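Elastinolytic metalloprotease (Pseudoalteromonas sp. CF6-2, PDB 6IK4) is a zinc metalloprotease of the M23 family that breaks down elastin and probably cleaves the peptidoglycan of Gram-positive bacteria. Local coordinates at the zinc ion site. Numbering follows the deposited sequence.

The zinc ion site. Residues 19, 21, 23, 32-34, 118, 120, 149. With ZN (zinc ion), chain B; GOL (glycerol), chain C.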
loop_
_atom_site.group_PDB
_atom_site.type_symbol
_atom_site.label_atom_id
_atom_site.label_comp_id
_atom_site.label_asym_id
_atom_site.label_seq_id
_atom_site.Cartn_x
_atom_site.Cartn_y
_atom_site.Cartn_z
ATOM N N GLY A 19 -6.603 2.424 -8.603
ATOM C CA GLY A 19 -5.566 2.589 -9.599
ATOM C C GLY A 19 -4.297 3.211 -9.042
ATOM O O GLY A 19 -4.288 3.871 -7.997
ATOM N N HIS A 21 -1.274 5.731 -8.499
ATOM C CA HIS A 21 -1.191 7.183 -8.448
ATOM C C HIS A 21 0.110 7.581 -7.776
ATOM O O HIS A 21 0.776 6.768 -7.130
ATOM C CB HIS A 21 -2.398 7.804 -7.714
ATOM C CG HIS A 21 -2.682 7.193 -6.369
ATOM N ND1 HIS A 21 -3.247 5.942 -6.227
ATOM C CD2 HIS A 21 -2.494 7.665 -5.112
ATOM C CE1 HIS A 21 -3.394 5.669 -4.942
ATOM N NE2 HIS A 21 -2.942 6.698 -4.243
ATOM N N ASN A 23 2.330 9.776 -4.954
ATOM C CA ASN A 23 2.136 9.904 -3.517
ATOM C C ASN A 23 1.129 10.995 -3.186
ATOM O O ASN A 23 0.364 10.854 -2.227
ATOM C CB ASN A 23 3.465 10.187 -2.818
ATOM C CG ASN A 23 3.329 10.188 -1.311
ATOM O OD1 ASN A 23 2.723 9.285 -0.732
ATOM N ND2 ASN A 23 3.876 11.213 -0.664
ATOM N N SER A 32 1.955 4.588 -5.993
ATOM C CA SER A 32 1.119 4.300 -4.842
ATOM C C SER A 32 -0.178 3.607 -5.251
ATOM O O SER A 32 -0.669 3.775 -6.370
ATOM C CB SER A 32 0.784 5.594 -4.079
ATOM O OG SER A 32 1.963 6.290 -3.693
ATOM N N LEU A 33 -0.731 2.842 -4.309
ATOM C CA LEU A 33 -2.023 2.179 -4.439
ATOM C C LEU A 33 -2.794 2.380 -3.148
ATOM O O LEU A 33 -2.200 2.398 -2.068
ATOM C CB LEU A 33 -1.858 0.669 -4.706
ATOM C CG LEU A 33 -1.186 0.291 -6.026
ATOM C CD1 LEU A 33 -0.633 -1.132 -5.946
ATOM C CD2 LEU A 33 -2.179 0.419 -7.189
ATOM N N ASP A 34 -4.114 2.537 -3.254
ATOM C CA ASP A 34 -4.983 2.584 -2.083
ATOM C C ASP A 34 -5.659 1.224 -1.920
ATOM O O ASP A 34 -6.366 0.771 -2.824
ATOM C CB ASP A 34 -6.021 3.701 -2.218
ATOM C CG ASP A 34 -5.381 5.074 -2.268
ATOM O OD1 ASP A 34 -4.254 5.210 -1.766
ATOM O OD2 ASP A 34 -6.001 6.019 -2.794
ATOM N N HIS A 118 -8.747 3.449 4.256
ATOM C CA HIS A 118 -7.878 2.667 3.387
ATOM C C HIS A 118 -6.446 2.943 3.824
ATOM O O HIS A 118 -6.181 3.891 4.566
ATOM C CB HIS A 118 -8.066 3.031 1.914
ATOM C CG HIS A 118 -7.592 4.413 1.574
ATOM N ND1 HIS A 118 -8.353 5.540 1.806
ATOM C CD2 HIS A 118 -6.441 4.847 1.009
ATOM C CE1 HIS A 118 -7.690 6.608 1.399
ATOM N NE2 HIS A 118 -6.526 6.215 0.913
ATOM N N HIS A 120 -2.861 4.051 2.145
ATOM C CA HIS A 120 -2.155 4.582 0.989
ATOM C C HIS A 120 -0.772 3.946 1.005
ATOM O O HIS A 120 0.036 4.243 1.886
ATOM C CB HIS A 120 -2.095 6.111 1.087
ATOM C CG HIS A 120 -1.200 6.778 0.084
ATOM N ND1 HIS A 120 -1.610 7.083 -1.195
ATOM C CD2 HIS A 120 0.059 7.263 0.200
ATOM C CE1 HIS A 120 -0.634 7.707 -1.833
ATOM N NE2 HIS A 120 0.392 7.827 -1.009
ATOM N N TYR A 149 -4.816 7.529 -10.590
ATOM C CA TYR A 149 -5.979 6.773 -10.137
ATOM C C TYR A 149 -6.736 6.102 -11.271
ATOM O O TYR A 149 -7.834 5.569 -11.043
ATOM C CB TYR A 149 -6.961 7.643 -9.345
ATOM C CG TYR A 149 -6.407 8.269 -8.088
ATOM C CD1 TYR A 149 -6.257 7.522 -6.919
ATOM C CD2 TYR A 149 -6.064 9.619 -8.058
ATOM C CE1 TYR A 149 -5.770 8.105 -5.757
ATOM C CE2 TYR A 149 -5.570 10.206 -6.903
ATOM C CZ TYR A 149 -5.427 9.450 -5.759
ATOM O OH TYR A 149 -4.934 10.046 -4.619
HETATM ZN ZN ZN B . -3.384 6.986 -2.211
HETATM C C1 GOL C . -5.294 8.589 -0.949
HETATM O O1 GOL C . -5.120 7.834 0.214
HETATM C C2 GOL C . -3.971 9.211 -1.322
HETATM O O2 GOL C . -3.801 9.100 -2.716
HETATM C C3 GOL C . -3.940 10.657 -0.840
HETATM O O3 GOL C . -3.664 10.693 0.550
#
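Two histidines and an aspartate hold the catalytic zinc of this M23 peptidase domain, the C-terminal part of a longer protein, and they use different atoms to do so. His21 points NE2 at the metal, whereas His120 coordinates through ND1, at 2.0 Å from ZN. Asp34 bonds through OD1; its second oxygen, OD2, lies 2.8 Å from ZN and belongs at most to a loosely modelled shell. The angles between the three protein ligands, such as 108° for His120 ND1 and His21 NE2, are near tetrahedral. The fourth ligand sits irregularly, its angle to Asp34 OD1 opening to 144°. It is O2, the central hydroxyl of a poorly ordered glycerol, probably carried over from crystallisation and seated where substrate or water would be expected.

Each zinc-bound histidine is steadied from its far nitrogen. The His21 imidazole, with CG in the crowded position between backbone N and carbonyl carbon, gives its ND1 hydrogen to Gly19 O at 2.9 Å, nearly straight and in the plane of both groups. His120 swings CG anti to its backbone N (chi1 170°) and donates from NE2 to Asn23 OD1 at 2.8 Å, approaching from above the amide carbonyl plane. These acceptors fix ring rotation and may make the imidazoles better electron donors to zinc. His21 CD2 meets the His120 ring edge in plane.

Tyr149 lies across one face of the His21 ring, its CE1 3.2 Å above the ring centre, while Ser32 CB packs near the rim of the opposite face. This overlap carries the phenol tip to glycerol O2, to which OH donates a hydrogen bond of untrustworthy length. His118, a predicted general acid/base, sets NE2 alongside Asp34, 4.5 Å from ZN, too close to the glycerol to interpret.

Asp34 and His120 extend from strands 32-36 and 119-125; His118, just before the latter, completes the HxH motif. His21 and Tyr149 come from loops, and His79, another predicted catalytic histidine, lies about 8 Å from the site centre.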